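PDB 2F4P: hypothetical protein TM1010 from Thermotoga maritima, which is of unknown function but has the antiparallel beta-barrel fold of the cupin superfamily. Local coordinates for residues Ala59-Ile71 against Ser121-Val135. Numbering follows the deposited sequence.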
loop_
_atom_site.group_PDB
_atom_site.type_symbol
_atom_site.label_atom_id
_atom_site.label_comp_id
_atom_site.label_asym_id
_atom_site.label_seq_id
_atom_site.Cartn_x
_atom_site.Cartn_y
_atom_site.Cartn_z
ATOM N N ALA A 59 -4.006 -8.104 20.145
ATOM C CA ALA A 59 -5.108 -7.345 19.556
ATOM C C ALA A 59 -5.388 -7.844 18.145
ATOM O O ALA A 59 -4.488 -8.331 17.438
ATOM C CB ALA A 59 -4.811 -5.861 19.551
ATOM N N ARG A 60 -6.657 -7.727 17.749
ATOM C CA ARG A 60 -7.097 -8.227 16.456
ATOM C C ARG A 60 -8.452 -7.701 16.074
ATOM O O ARG A 60 -9.249 -7.286 16.919
ATOM C CB ARG A 60 -7.147 -9.749 16.457
ATOM C CG ARG A 60 -8.283 -10.389 17.257
ATOM C CD ARG A 60 -7.827 -10.872 18.559
ATOM N NE ARG A 60 -8.851 -11.585 19.349
ATOM C CZ ARG A 60 -8.638 -12.029 20.590
ATOM N NH1 ARG A 60 -7.467 -11.830 21.184
ATOM N NH2 ARG A 60 -9.594 -12.652 21.252
ATOM N N THR A 61 -8.752 -7.801 14.792
ATOM C CA THR A 61 -10.038 -7.425 14.312
ATOM C C THR A 61 -11.064 -8.446 14.798
ATOM O O THR A 61 -10.733 -9.608 15.129
ATOM C CB THR A 61 -10.080 -7.397 12.740
ATOM O OG1 THR A 61 -9.976 -8.741 12.232
ATOM C CG2 THR A 61 -8.956 -6.586 12.170
ATOM N N HIS A 62 -12.316 -8.021 14.811
ATOM C CA HIS A 62 -13.430 -8.973 14.795
ATOM C C HIS A 62 -13.426 -9.740 13.471
ATOM O O HIS A 62 -12.746 -9.348 12.496
ATOM C CB HIS A 62 -14.743 -8.220 14.959
ATOM C CG HIS A 62 -14.905 -7.593 16.307
ATOM N ND1 HIS A 62 -16.052 -6.931 16.686
ATOM C CD2 HIS A 62 -14.066 -7.532 17.368
ATOM C CE1 HIS A 62 -15.914 -6.497 17.924
ATOM N NE2 HIS A 62 -14.714 -6.839 18.358
ATOM N N TRP A 63 -14.219 -10.804 13.403
ATOM C CA TRP A 63 -14.523 -11.410 12.098
ATOM C C TRP A 63 -15.250 -10.391 11.214
ATOM O O TRP A 63 -16.166 -9.692 11.675
ATOM C CB TRP A 63 -15.405 -12.642 12.256
ATOM C CG TRP A 63 -14.795 -13.805 12.965
ATOM C CD1 TRP A 63 -14.959 -14.136 14.277
ATOM C CD2 TRP A 63 -13.932 -14.816 12.404
ATOM N NE1 TRP A 63 -14.281 -15.281 14.562
ATOM C CE2 TRP A 63 -13.622 -15.712 13.440
ATOM C CE3 TRP A 63 -13.363 -15.022 11.139
ATOM C CZ2 TRP A 63 -12.808 -16.832 13.244
ATOM C CZ3 TRP A 63 -12.554 -16.150 10.945
ATOM C CH2 TRP A 63 -12.303 -17.039 11.979
ATOM N N HIS A 64 -14.877 -10.338 9.932
ATOM C CA HIS A 64 -15.524 -9.459 9.006
ATOM C C HIS A 64 -15.185 -9.845 7.558
ATOM O O HIS A 64 -14.312 -10.674 7.311
ATOM C CB HIS A 64 -15.119 -8.011 9.301
ATOM C CG HIS A 64 -13.670 -7.709 9.083
ATOM N ND1 HIS A 64 -12.651 -8.295 9.813
ATOM C CD2 HIS A 64 -13.076 -6.824 8.250
ATOM C CE1 HIS A 64 -11.490 -7.800 9.409
ATOM N NE2 HIS A 64 -11.722 -6.906 8.466
ATOM N N SER A 65 -15.853 -9.198 6.624
ATOM C CA SER A 65 -15.560 -9.335 5.205
ATOM C C SER A 65 -15.736 -7.979 4.506
ATOM O O SER A 65 -16.456 -7.075 5.000
ATOM C CB SER A 65 -16.491 -10.398 4.573
ATOM O OG SER A 65 -17.835 -9.925 4.499
ATOM N N HIS A 66 -15.090 -7.864 3.352
ATOM C CA HIS A 66 -15.221 -6.710 2.485
ATOM C C HIS A 66 -15.790 -7.195 1.153
ATOM O O HIS A 66 -15.193 -8.057 0.518
ATOM C CB HIS A 66 -13.850 -6.111 2.195
ATOM C CG HIS A 66 -13.280 -5.332 3.336
ATOM N ND1 HIS A 66 -13.460 -3.970 3.456
ATOM C CD2 HIS A 66 -12.572 -5.718 4.416
ATOM C CE1 HIS A 66 -12.876 -3.551 4.563
ATOM N NE2 HIS A 66 -12.323 -4.590 5.160
ATOM N N PRO A 67 -16.880 -6.596 0.703
ATOM C CA PRO A 67 -17.433 -6.939 -0.602
ATOM C C PRO A 67 -16.431 -6.796 -1.763
ATOM O O PRO A 67 -16.516 -7.527 -2.747
ATOM C CB PRO A 67 -18.560 -5.928 -0.790
ATOM C CG PRO A 67 -18.911 -5.478 0.522
ATOM C CD PRO A 67 -17.698 -5.600 1.408
ATOM N N GLY A 68 -15.519 -5.830 -1.666
ATOM C CA GLY A 68 -14.557 -5.588 -2.714
ATOM C C GLY A 68 -13.219 -6.249 -2.523
ATOM O O GLY A 68 -12.355 -6.166 -3.405
ATOM N N GLY A 69 -13.006 -6.886 -1.386
ATOM C CA GLY A 69 -11.710 -7.504 -1.131
ATOM C C GLY A 69 -10.769 -6.561 -0.370
ATOM O O GLY A 69 -11.082 -5.363 -0.102
ATOM N N GLN A 70 -9.620 -7.108 -0.009
ATOM C CA GLN A 70 -8.636 -6.363 0.775
ATOM C C GLN A 70 -7.256 -6.958 0.527
ATOM O O GLN A 70 -7.133 -8.159 0.270
ATOM C CB GLN A 70 -9.059 -6.431 2.273
ATOM C CG GLN A 70 -8.133 -5.726 3.277
ATOM C CD GLN A 70 -8.688 -5.759 4.737
ATOM O OE1 GLN A 70 -9.205 -6.797 5.231
ATOM N NE2 GLN A 70 -8.609 -4.617 5.406
ATOM N N ILE A 71 -6.224 -6.102 0.580
ATOM C CA ILE A 71 -4.837 -6.505 0.463
ATOM C C ILE A 71 -4.109 -6.013 1.723
ATOM O O ILE A 71 -4.231 -4.839 2.081
ATOM C CB ILE A 71 -4.181 -5.898 -0.799
ATOM C CG1 ILE A 71 -4.802 -6.487 -2.077
ATOM C CG2 ILE A 71 -2.641 -6.133 -0.800
ATOM C CD1 ILE A 71 -4.602 -5.599 -3.289
ATOM N N SER A 121 -8.247 -1.421 0.990
ATOM C CA SER A 121 -9.614 -1.854 0.690
ATOM C C SER A 121 -9.870 -1.556 -0.801
ATOM O O SER A 121 -9.942 -0.402 -1.207
ATOM C CB SER A 121 -10.635 -1.124 1.552
ATOM O OG SER A 121 -10.422 -1.365 2.914
ATOM N N THR A 122 -10.022 -2.612 -1.585
ATOM C CA THR A 122 -10.198 -2.521 -3.014
ATOM C C THR A 122 -11.681 -2.480 -3.352
ATOM O O THR A 122 -12.526 -2.982 -2.585
ATOM C CB THR A 122 -9.515 -3.706 -3.698
ATOM O OG1 THR A 122 -9.966 -4.942 -3.104
ATOM C CG2 THR A 122 -8.011 -3.600 -3.501
ATOM N N GLN A 123 -11.992 -1.892 -4.495
ATOM C CA GLN A 123 -13.348 -1.868 -5.041
ATOM C C GLN A 123 -14.359 -1.430 -3.995
ATOM O O GLN A 123 -15.364 -2.095 -3.759
ATOM C CB GLN A 123 -13.702 -3.238 -5.610
ATOM C CG GLN A 123 -12.761 -3.653 -6.728
ATOM C CD GLN A 123 -12.919 -5.105 -7.146
ATOM O OE1 GLN A 123 -13.206 -5.366 -8.312
ATOM N NE2 GLN A 123 -12.675 -6.071 -6.202
ATOM N N VAL A 124 -14.068 -0.286 -3.383
ATOM C CA VAL A 124 -14.866 0.251 -2.293
ATOM C C VAL A 124 -16.327 0.443 -2.692
ATOM O O VAL A 124 -17.213 0.259 -1.877
ATOM C CB VAL A 124 -14.227 1.555 -1.733
ATOM C CG1 VAL A 124 -15.171 2.292 -0.753
ATOM C CG2 VAL A 124 -12.917 1.213 -1.051
ATOM N N HIS A 125 -16.578 0.761 -3.954
ATOM C CA HIS A 125 -17.938 1.024 -4.406
ATOM C C HIS A 125 -18.841 -0.216 -4.220
ATOM O O HIS A 125 -20.063 -0.086 -4.163
ATOM C CB HIS A 125 -17.899 1.483 -5.866
ATOM C CG HIS A 125 -19.236 1.825 -6.441
ATOM N ND1 HIS A 125 -20.072 0.876 -6.998
ATOM C CD2 HIS A 125 -19.862 3.014 -6.593
ATOM C CE1 HIS A 125 -21.172 1.466 -7.437
ATOM N NE2 HIS A 125 -21.064 2.765 -7.214
ATOM N N LEU A 126 -18.252 -1.407 -4.077
ATOM C CA LEU A 126 -19.034 -2.618 -3.901
ATOM C C LEU A 126 -19.651 -2.707 -2.503
ATOM O O LEU A 126 -20.522 -3.539 -2.274
ATOM C CB LEU A 126 -18.211 -3.876 -4.200
ATOM C CG LEU A 126 -17.810 -4.058 -5.668
ATOM C CD1 LEU A 126 -17.026 -5.360 -5.877
ATOM C CD2 LEU A 126 -19.008 -3.974 -6.607
ATOM N N GLY A 127 -19.200 -1.852 -1.585
ATOM C CA GLY A 127 -19.834 -1.715 -0.278
ATOM C C GLY A 127 -18.853 -1.676 0.873
ATOM O O GLY A 127 -17.674 -1.974 0.705
ATOM N N PRO A 128 -19.347 -1.298 2.058
ATOM C CA PRO A 128 -18.508 -1.210 3.228
ATOM C C PRO A 128 -18.271 -2.584 3.831
ATOM O O PRO A 128 -18.988 -3.552 3.542
ATOM C CB PRO A 128 -19.335 -0.334 4.180
ATOM C CG PRO A 128 -20.746 -0.626 3.818
ATOM C CD PRO A 128 -20.747 -0.921 2.343
ATOM N N ALA A 129 -17.308 -2.649 4.721
ATOM C CA ALA A 129 -17.025 -3.889 5.420
ATOM C C ALA A 129 -18.255 -4.344 6.159
ATOM O O ALA A 129 -19.061 -3.526 6.647
ATOM C CB ALA A 129 -15.898 -3.686 6.385
ATOM N N GLU A 130 -18.426 -5.653 6.224
ATOM C CA GLU A 130 -19.464 -6.231 7.014
ATOM C C GLU A 130 -18.814 -6.839 8.248
ATOM O O GLU A 130 -18.007 -7.774 8.142
ATOM C CB GLU A 130 -20.162 -7.292 6.215
ATOM C CG GLU A 130 -21.134 -8.046 6.961
ATOM C CD GLU A 130 -22.134 -8.687 6.022
ATOM O OE1 GLU A 130 -21.883 -8.784 4.781
ATOM O OE2 GLU A 130 -23.183 -9.058 6.537
ATOM N N TRP A 131 -19.190 -6.309 9.399
ATOM C CA TRP A 131 -18.595 -6.679 10.671
ATOM C C TRP A 131 -19.465 -7.704 11.390
ATOM O O TRP A 131 -20.680 -7.532 11.531
ATOM C CB TRP A 131 -18.327 -5.432 11.538
ATOM C CG TRP A 131 -17.265 -4.562 10.980
ATOM C CD1 TRP A 131 -17.439 -3.444 10.233
ATOM C CD2 TRP A 131 -15.857 -4.724 11.131
ATOM N NE1 TRP A 131 -16.231 -2.920 9.873
ATOM C CE2 TRP A 131 -15.240 -3.674 10.431
ATOM C CE3 TRP A 131 -15.053 -5.654 11.799
ATOM C CZ2 TRP A 131 -13.856 -3.542 10.358
ATOM C CZ3 TRP A 131 -13.694 -5.519 11.726
ATOM C CH2 TRP A 131 -13.104 -4.474 11.004
ATOM N N LEU A 132 -18.829 -8.787 11.820
ATOM C CA LEU A 132 -19.490 -9.907 12.478
ATOM C C LEU A 132 -19.006 -9.992 13.951
ATOM O O LEU A 132 -18.710 -8.963 14.562
ATOM C CB LEU A 132 -19.249 -11.184 11.671
ATOM C CG LEU A 132 -19.566 -10.994 10.172
ATOM C CD1 LEU A 132 -19.091 -12.142 9.315
ATOM C CD2 LEU A 132 -21.054 -10.761 9.936
ATOM N N GLY A 133 -18.910 -11.191 14.511
ATOM C CA GLY A 133 -18.541 -11.353 15.911
ATOM C C GLY A 133 -17.071 -11.193 16.229
ATOM O O GLY A 133 -16.213 -11.243 15.352
ATOM N N SER A 134 -16.785 -11.009 17.514
ATOM C CA SER A 134 -15.422 -11.043 18.020
ATOM C C SER A 134 -14.780 -12.381 17.765
ATOM O O SER A 134 -15.470 -13.409 17.668
ATOM C CB SER A 134 -15.442 -10.819 19.540
ATOM O OG SER A 134 -15.765 -9.488 19.785
ATOM N N VAL A 135 -13.453 -12.376 17.694
ATOM C CA VAL A 135 -12.685 -13.583 17.686
ATOM C C VAL A 135 -12.519 -13.921 19.167
ATOM O O VAL A 135 -11.953 -13.146 19.951
ATOM C CB VAL A 135 -11.342 -13.427 16.969
ATOM C CG1 VAL A 135 -10.550 -14.742 16.998
ATOM C CG2 VAL A 135 -11.546 -12.960 15.491
HETATM O O HOH W 1 -11.735 -10.186 17.734
HETATM O O HOH W 2 -18.035 -6.629 14.925
HETATM O O HOH W 3 -14.961 -2.394 1.675
HETATM O O HOH W 4 -15.958 -3.082 -1.062
HETATM O O HOH W 5 -13.179 -3.371 0.102
#
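His64 and Trp131 lie ring on ring where residues 121-135, returning along the cupin beta-barrel, pair antiparallel with residues 59-71. The stack is offset, the imidazole over the six-membered ring of Trp131 with the planes only 12° apart; His64 CG comes 3.4 Å from Trp131 CZ3. A chi1 of 65° puts CG of His64 between its backbone N and carbonyl carbon, which brings the ring alongside the indole. His64 ND1 donates to His62 O, which Thr61 OG1 reaches from the other face of the carbonyl; the ND1 bond and the stack together help hold the imidazole's rotation. His64 NE2 is hydrogen-bonded to an unknown ligand, as is His66 NE2.

Backbone bonds join the edges: Ser65 and Glu130 exchange a pair, Trp63 N donates to Gly133 O, and Leu132 N returns to Trp63 O at 2.8 Å.

Methyl groups cover two further rings. Val135 CG2 sits over the five-membered ring of Trp63, 3.8 Å from its centroid, while the indole NE1 bonds to Glu139 of helix 137-144. Ala129 CB lies over one face of the His66 imidazole, 3.5 Å from CE1.

Polar side chains grip two backbone carbonyls. Arg60 NH2 donates almost straight (174°) to Val135 O, 2.7 Å away; the acceptor lies in the guanidinium plane, though the donor stands above the carbonyl plane. Within the type I turn from His66 to Gly69, Gly68 O is held from opposite faces of its carbonyl plane, by Thr122 OG1 at 2.7 Å and by Gln123 NE2 at 2.8 Å.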